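Local atomic coordinates of excinuclease ABC, subunit A. (Deinococcus radiodurans, PDB entry 2VF7), a protein that binds and hydrolyses ATP and binds zinc and DNA as a UvrA-family ABC protein, probably to recognise damaged DNA during excision repair. Residues Ala59-Arg64 with Pro92-Leu97; Leu197-Ile202 with Pro229-Leu234; Ile739-Glu744 with Arg774-Leu779. The protein carries 1 engineered substitution. All coordinates share one frame; numbering follows the deposited sequence.

Contact 1: residues Ala59-Arg64 with Pro92-Leu97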
# COMPACT_ATOMS: atom_id res chain seq x y z
N ALA A 59 -2.20 -14.37 9.45
CA ALA A 59 -2.36 -14.22 8.00
C ALA A 59 -3.80 -14.02 7.51
O ALA A 59 -4.04 -13.18 6.63
CB ALA A 59 -1.70 -15.37 7.28
N GLU A 60 -4.75 -14.77 8.05
CA GLU A 60 -6.16 -14.55 7.71
C GLU A 60 -6.68 -13.20 8.25
O GLU A 60 -7.34 -12.45 7.55
CB GLU A 60 -7.02 -15.74 8.18
CG GLU A 60 -8.53 -15.67 7.89
CD GLU A 60 -8.89 -15.87 6.42
OE1 GLU A 60 -7.98 -16.19 5.61
OE2 GLU A 60 -10.08 -15.69 6.08
N ALA A 61 -6.33 -12.88 9.49
CA ALA A 61 -6.68 -11.58 10.08
C ALA A 61 -6.19 -10.36 9.29
O ALA A 61 -6.87 -9.34 9.24
CB ALA A 61 -6.19 -11.50 11.51
N GLN A 62 -5.00 -10.46 8.68
CA GLN A 62 -4.44 -9.34 7.88
C GLN A 62 -5.00 -9.25 6.49
O GLN A 62 -5.27 -8.15 6.01
CB GLN A 62 -2.92 -9.40 7.79
CG GLN A 62 -2.24 -8.63 8.91
CD GLN A 62 -1.09 -7.74 8.43
OE1 GLN A 62 -0.74 -6.75 9.10
NE2 GLN A 62 -0.49 -8.09 7.27
N ARG A 63 -5.13 -10.38 5.81
CA ARG A 63 -5.82 -10.45 4.53
C ARG A 63 -7.21 -9.78 4.56
O ARG A 63 -7.54 -9.03 3.66
CB ARG A 63 -5.97 -11.92 4.12
CG ARG A 63 -6.68 -12.16 2.81
CD ARG A 63 -7.32 -13.54 2.84
NE ARG A 63 -8.39 -13.67 1.86
CZ ARG A 63 -9.68 -13.82 2.15
NH1 ARG A 63 -10.09 -13.88 3.42
NH2 ARG A 63 -10.56 -13.93 1.16
N ARG A 64 -8.00 -10.07 5.59
CA ARG A 64 -9.36 -9.56 5.72
C ARG A 64 -9.40 -8.04 5.87
O ARG A 64 -10.16 -7.36 5.18
CB ARG A 64 -10.06 -10.18 6.94
CG ARG A 64 -10.39 -11.63 6.78
CD ARG A 64 -11.10 -12.15 8.00
NE ARG A 64 -11.54 -13.52 7.79
CZ ARG A 64 -12.03 -14.29 8.75
NH1 ARG A 64 -12.15 -13.81 9.99
NH2 ARG A 64 -12.40 -15.54 8.48
N PRO A 92 -10.09 -10.38 15.78
CA PRO A 92 -9.85 -8.94 15.55
C PRO A 92 -8.71 -8.71 14.54
O PRO A 92 -8.12 -9.67 14.05
CB PRO A 92 -9.51 -8.38 16.95
CG PRO A 92 -9.40 -9.56 17.88
CD PRO A 92 -9.58 -10.84 17.10
N PRO A 93 -8.43 -7.44 14.16
CA PRO A 93 -7.22 -7.23 13.34
C PRO A 93 -5.94 -7.61 14.10
O PRO A 93 -5.97 -7.71 15.32
CB PRO A 93 -7.27 -5.72 13.04
CG PRO A 93 -8.74 -5.37 13.20
CD PRO A 93 -9.17 -6.19 14.37
N ALA A 94 -4.84 -7.84 13.37
CA ALA A 94 -3.62 -8.36 13.97
C ALA A 94 -2.36 -7.60 13.56
O ALA A 94 -2.22 -7.20 12.41
CB ALA A 94 -3.47 -9.85 13.65
N VAL A 95 -1.44 -7.46 14.52
CA VAL A 95 -0.09 -6.91 14.31
C VAL A 95 0.96 -7.98 14.68
O VAL A 95 0.91 -8.52 15.78
CB VAL A 95 0.14 -5.65 15.20
CG1 VAL A 95 1.45 -4.96 14.85
CG2 VAL A 95 -1.03 -4.66 15.05
N ALA A 96 1.88 -8.30 13.77
CA ALA A 96 3.01 -9.16 14.11
C ALA A 96 4.18 -8.30 14.57
O ALA A 96 4.59 -7.37 13.86
CB ALA A 96 3.43 -10.05 12.93
N LEU A 97 4.68 -8.59 15.77
CA LEU A 97 5.87 -7.90 16.30
C LEU A 97 7.21 -8.46 15.81
O LEU A 97 8.27 -8.00 16.23
CB LEU A 97 5.81 -7.81 17.83
CG LEU A 97 4.60 -6.96 18.31
CD1 LEU A 97 4.55 -6.90 19.81
CD2 LEU A 97 4.61 -5.55 17.70

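Contact 2: residues Leu197-Ile202 with Pro229-Leu234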
# COMPACT_ATOMS: atom_id res chain seq x y z
N LEU A 197 30.90 5.99 -28.29
CA LEU A 197 32.20 6.58 -28.65
C LEU A 197 32.68 6.33 -30.07
O LEU A 197 33.33 7.20 -30.63
CB LEU A 197 33.31 6.20 -27.64
CG LEU A 197 33.15 6.54 -26.15
CD1 LEU A 197 34.41 6.21 -25.35
CD2 LEU A 197 32.77 8.01 -25.97
N VAL A 198 32.40 5.16 -30.67
CA VAL A 198 32.86 4.92 -32.06
C VAL A 198 32.06 5.74 -33.07
O VAL A 198 32.64 6.21 -34.07
CB VAL A 198 32.95 3.40 -32.50
CG1 VAL A 198 33.48 2.52 -31.36
CG2 VAL A 198 31.64 2.89 -32.97
N THR A 199 30.77 5.96 -32.79
CA THR A 199 29.91 6.88 -33.59
C THR A 199 30.48 8.30 -33.51
O THR A 199 30.54 9.03 -34.50
CB THR A 199 28.42 6.83 -33.09
OG1 THR A 199 27.82 5.60 -33.50
CG2 THR A 199 27.58 7.96 -33.64
N LEU A 200 30.90 8.69 -32.32
CA LEU A 200 31.45 10.02 -32.12
C LEU A 200 32.86 10.18 -32.69
O LEU A 200 33.39 11.28 -32.67
CB LEU A 200 31.46 10.37 -30.64
CG LEU A 200 30.15 10.69 -29.94
CD1 LEU A 200 30.47 11.00 -28.50
CD2 LEU A 200 29.46 11.87 -30.63
N GLY A 201 33.46 9.10 -33.19
CA GLY A 201 34.75 9.16 -33.90
C GLY A 201 35.97 9.14 -32.99
O GLY A 201 37.07 9.58 -33.38
N ILE A 202 35.77 8.64 -31.77
CA ILE A 202 36.87 8.43 -30.82
C ILE A 202 37.41 7.02 -31.03
O ILE A 202 36.66 6.12 -31.38
CB ILE A 202 36.38 8.65 -29.36
CG1 ILE A 202 36.12 10.15 -29.14
CG2 ILE A 202 37.39 8.08 -28.31
CD1 ILE A 202 35.16 10.47 -28.04
N PRO A 229 23.14 8.00 -33.17
CA PRO A 229 22.76 6.73 -33.80
C PRO A 229 23.77 5.64 -33.50
O PRO A 229 24.97 5.88 -33.63
CB PRO A 229 22.82 7.05 -35.29
CG PRO A 229 23.76 8.23 -35.40
CD PRO A 229 23.44 9.02 -34.19
N VAL A 230 23.32 4.46 -33.07
CA VAL A 230 24.32 3.42 -32.84
C VAL A 230 24.21 2.17 -33.69
O VAL A 230 23.13 1.76 -34.05
CB VAL A 230 24.85 3.28 -31.33
CG1 VAL A 230 23.97 3.99 -30.30
CG2 VAL A 230 25.14 1.79 -30.93
N TYR A 231 25.36 1.62 -34.07
CA TYR A 231 25.46 0.50 -35.01
C TYR A 231 26.32 -0.60 -34.38
O TYR A 231 27.55 -0.61 -34.55
CB TYR A 231 26.12 0.96 -36.32
CG TYR A 231 25.48 2.15 -37.00
CD1 TYR A 231 24.47 1.97 -37.94
CD2 TYR A 231 25.89 3.45 -36.74
CE1 TYR A 231 23.86 3.05 -38.59
CE2 TYR A 231 25.28 4.55 -37.38
CZ TYR A 231 24.27 4.33 -38.30
OH TYR A 231 23.68 5.37 -38.98
N PRO A 232 25.67 -1.51 -33.63
CA PRO A 232 26.29 -2.70 -33.04
C PRO A 232 26.93 -3.67 -34.06
O PRO A 232 26.37 -3.91 -35.13
CB PRO A 232 25.11 -3.38 -32.33
CG PRO A 232 24.13 -2.29 -32.07
CD PRO A 232 24.23 -1.43 -33.28
N GLY A 233 28.10 -4.21 -33.71
CA GLY A 233 28.74 -5.27 -34.51
C GLY A 233 29.44 -4.74 -35.75
O GLY A 233 30.04 -5.51 -36.49
N LEU A 234 29.36 -3.43 -35.98
CA LEU A 234 30.17 -2.82 -37.03
C LEU A 234 31.55 -2.44 -36.51
O LEU A 234 31.73 -2.06 -35.34
CB LEU A 234 29.49 -1.60 -37.67
CG LEU A 234 28.13 -1.71 -38.39
CD1 LEU A 234 27.83 -0.42 -39.16
CD2 LEU A 234 28.11 -2.89 -39.34
O HOH W 1 28.04 2.97 -32.96

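Contact 3: residues Ile739-Glu744 with Arg774-Leu779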
# COMPACT_ATOMS: atom_id res chain seq x y z
N ILE A 739 21.52 -26.76 10.20
CA ILE A 739 21.98 -27.23 8.87
C ILE A 739 23.49 -26.97 8.73
O ILE A 739 24.23 -27.84 8.26
CB ILE A 739 21.19 -26.54 7.71
CG1 ILE A 739 19.68 -26.72 7.88
CG2 ILE A 739 21.63 -27.04 6.34
CD1 ILE A 739 18.86 -26.13 6.74
N LYS A 740 23.92 -25.78 9.15
CA LYS A 740 25.32 -25.36 9.09
C LYS A 740 26.17 -26.22 9.99
O LYS A 740 27.30 -26.56 9.65
CB LYS A 740 25.47 -23.91 9.54
CG LYS A 740 24.94 -22.86 8.57
CD LYS A 740 24.79 -21.57 9.33
CE LYS A 740 23.91 -20.61 8.61
NZ LYS A 740 24.72 -19.67 7.80
N LEU A 741 25.62 -26.53 11.17
CA LEU A 741 26.26 -27.42 12.13
C LEU A 741 26.45 -28.82 11.57
O LEU A 741 27.53 -29.39 11.73
CB LEU A 741 25.43 -27.48 13.41
CG LEU A 741 26.00 -28.14 14.67
CD1 LEU A 741 27.40 -27.62 14.99
CD2 LEU A 741 25.05 -27.93 15.86
N ALA A 742 25.42 -29.37 10.94
CA ALA A 742 25.47 -30.73 10.41
C ALA A 742 26.48 -30.86 9.29
O ALA A 742 27.16 -31.88 9.16
CB ALA A 742 24.10 -31.19 9.97
N THR A 743 26.58 -29.80 8.49
CA THR A 743 27.58 -29.69 7.42
C THR A 743 28.98 -29.78 8.01
O THR A 743 29.88 -30.34 7.38
CB THR A 743 27.40 -28.39 6.61
OG1 THR A 743 26.02 -28.23 6.26
CG2 THR A 743 28.22 -28.42 5.33
N GLU A 744 29.16 -29.25 9.22
CA GLU A 744 30.45 -29.30 9.93
C GLU A 744 30.61 -30.45 10.93
O GLU A 744 31.65 -30.56 11.58
CB GLU A 744 30.70 -27.97 10.66
CG GLU A 744 30.99 -26.80 9.76
CD GLU A 744 32.21 -27.04 8.91
OE1 GLU A 744 33.20 -27.63 9.41
OE2 GLU A 744 32.18 -26.65 7.73
N ARG A 774 23.60 -34.10 22.67
CA ARG A 774 24.32 -35.34 22.39
C ARG A 774 25.28 -35.20 21.21
O ARG A 774 26.32 -35.86 21.16
CB ARG A 774 23.35 -36.48 22.08
CG ARG A 774 22.38 -36.82 23.19
CD ARG A 774 21.80 -38.22 23.00
NE ARG A 774 20.70 -38.27 22.03
CZ ARG A 774 19.41 -38.07 22.34
NH1 ARG A 774 19.05 -37.79 23.59
NH2 ARG A 774 18.48 -38.14 21.38
N GLN A 775 24.92 -34.36 20.25
CA GLN A 775 25.77 -34.16 19.08
C GLN A 775 26.94 -33.25 19.43
O GLN A 775 28.05 -33.42 18.91
CB GLN A 775 24.98 -33.63 17.87
CG GLN A 775 23.53 -34.16 17.69
CD GLN A 775 23.41 -35.69 17.66
OE1 GLN A 775 24.23 -36.40 17.07
NE2 GLN A 775 22.34 -36.19 18.30
N LEU A 776 26.70 -32.28 20.32
CA LEU A 776 27.76 -31.41 20.82
C LEU A 776 28.76 -32.21 21.66
O LEU A 776 29.95 -31.92 21.62
CB LEU A 776 27.21 -30.22 21.63
CG LEU A 776 26.38 -29.16 20.88
CD1 LEU A 776 26.02 -27.99 21.77
CD2 LEU A 776 27.07 -28.65 19.62
N VAL A 777 28.27 -33.20 22.40
CA VAL A 777 29.12 -34.16 23.11
C VAL A 777 30.03 -34.93 22.13
O VAL A 777 31.23 -35.03 22.34
CB VAL A 777 28.29 -35.14 23.96
CG1 VAL A 777 29.13 -36.27 24.47
CG2 VAL A 777 27.65 -34.42 25.13
N LYS A 778 29.43 -35.44 21.05
CA LYS A 778 30.18 -36.17 20.02
C LYS A 778 31.38 -35.40 19.51
O LYS A 778 32.49 -35.92 19.48
CB LYS A 778 29.28 -36.59 18.86
CG LYS A 778 28.57 -37.91 19.11
CD LYS A 778 28.06 -38.57 17.84
CE LYS A 778 26.57 -38.33 17.64
NZ LYS A 778 25.97 -39.40 16.77
N LEU A 779 31.16 -34.15 19.11
CA LEU A 779 32.24 -33.38 18.50
C LEU A 779 33.35 -32.92 19.48
O LEU A 779 34.47 -32.62 19.06
CB LEU A 779 31.68 -32.26 17.60
CG LEU A 779 31.25 -30.90 18.14
CD1 LEU A 779 32.48 -30.03 18.28
CD2 LEU A 779 30.25 -30.23 17.22

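Contact 1: residues Ala59-Arg64 with Pro92-Leu97
Helix 49-69 passes so close over strand 94-96, where Ala-61 touches Ala-94, that CA of Ala-61 lies 5.5 Å from CA of Pro-93. Only a small side chain suits such an approach. Ala-61 CB points at the strand and meets Ala-94 CB methyl to methyl at 3.8 Å. Beside this pair, Pro-92 O lies 3.7 Å from Ala-61 CB. One residue on, Gln-62 reaches the strand alongside rather than head-on: its chi1 of -90° brings CG to 3.8 Å from Ala-94 O. A bend at chi2 (-135°) then turns the amide so that Gln-62 OE1 is 3.7 Å from Ala-94 O, and two acceptors facing each other make no bond. Another face of the helix carries the charges, where Glu-60 OE2 forms salt bridges with Arg-63 NH1 and Arg-64 NE, the latter at 3.1 Å. The helix follows the P-loop, and the strand is the outermost of the nucleotide-binding sheet within this chain, bonded through its backbone to strand 402-406. The second subunit packs here as well, its Val-69 on Gln-62 and its Pro-93 on Pro-93. With no polar bond between the two segments, close packing of small groups joins them at this point of the helix.

Contact 2: residues Leu197-Ile202 with Pro229-Leu234
Thr-199 OG1 is held from two directions: it donates to Pro-229 O at 2.9 Å and accepts from a water at 2.7 Å. The C=O...OG1 angle of 161° puts the hydroxyl nearly in line with the Pro-229 carbonyl. That water in turn accepts from Tyr-231 N at 3.2 Å, so the one hydroxyl serves the strand end both directly and through a bridge. Threonine suits the place because its two branches divide the work. OG1 lies beside the backbone N (chi1 -73°), at the edge of the Tyr-231 ring, which leaves CG2 anti to that N. This methyl sits 3.3 Å from Pro-229 O and more loosely by the ring, 4.2 Å from Pro-229 CG. A valine in its place would probably leave Pro-229 O without this donor and the bridging water without its acceptor on the helix. Just beyond, the chain turns away in a Schellman motif at Gly-201, whose positive phi (85°) suits a residue with no side chain. Within the UvrA DNA-binding domain, the contact ties the C-terminal part of helix 187-199 to strand 227-230; Tyr-231 packs on helix 236-245 and bonds Met-247 O through its OH, while strand 251-254 pairs with Val-230 and helix 213-221 lies against Leu-197 and Leu-200.

Contact 3: residues Ile739-Glu744 with Arg774-Leu779
Leu-741 splits its two methyls between Leu-776 and Leu-779, joining two helices of the C-terminal ABC ATPase fold. Helix 733-743 begins within the LSGGE signature sequence of this family, and helix 766-781 is the crossover of a beta-alpha-beta unit linking the parallel neighbours 753-758 and 785-789. The backbones stand well apart, with CA of Leu-741 and CA of Leu-776 separated by 9.7 Å, and long branched side chains are needed to span the distance. Leu-741 points straight across: its CG is anti to the backbone N (chi1 -169°), which extends the side chain from its helix and presents the fork end-on. Leu-741 CD2 meets Leu-776 CD2 at 4.3 Å, and Leu-741 CD1 meets Leu-779 CD2 at 4.5 Å. The two leucines of helix 766-781 are one turn apart and come in differently. Leu-779 leaves its backbone toward Leu-741, whereas Leu-776 starts out across that direction and brings only its methyl end round. Each touches Leu-741 by a single methyl, a light contact made entirely of buried hydrocarbon. Leu-776 also rests on Leu-757 and Leu-779 on Tyr-755, so Leu-741 meets side chains that pack on strand 753-758 as well. The charged residues of the two segments pair with other parts of the chain: Lys-740 with Asp-590, Glu-744 with Arg-585 and Lys-778 with Glu-716. In the last turn of the first helix, Ile-739 O accepts from Thr-743 N at 3.1 Å and, from the opposite face of its carbonyl plane, from Thr-743 OG1 at 2.7 Å.

Contacts 1 and 3 lie at the two nucleotide-binding sheets of the chain, which share one strand order; strand 94-96 of contact 1 has its counterpart in strand 585-589 of the second sheet. Their centres are 38 Å apart and their nearest atoms about 21 Å. Contact 2 lies far out in the DNA-binding domain, its centre 57 Å from that of contact 1 and 60 Å from that of contact 3. None of the three forms an annotated site; the side chain of Gln-62 in contact 1 is about 14 Å from a bound ADP. Contact 1 sets a helix on its sheet, contact 3 joins two helices beside the other sheet, and contact 2 belongs to the DNA-binding domain.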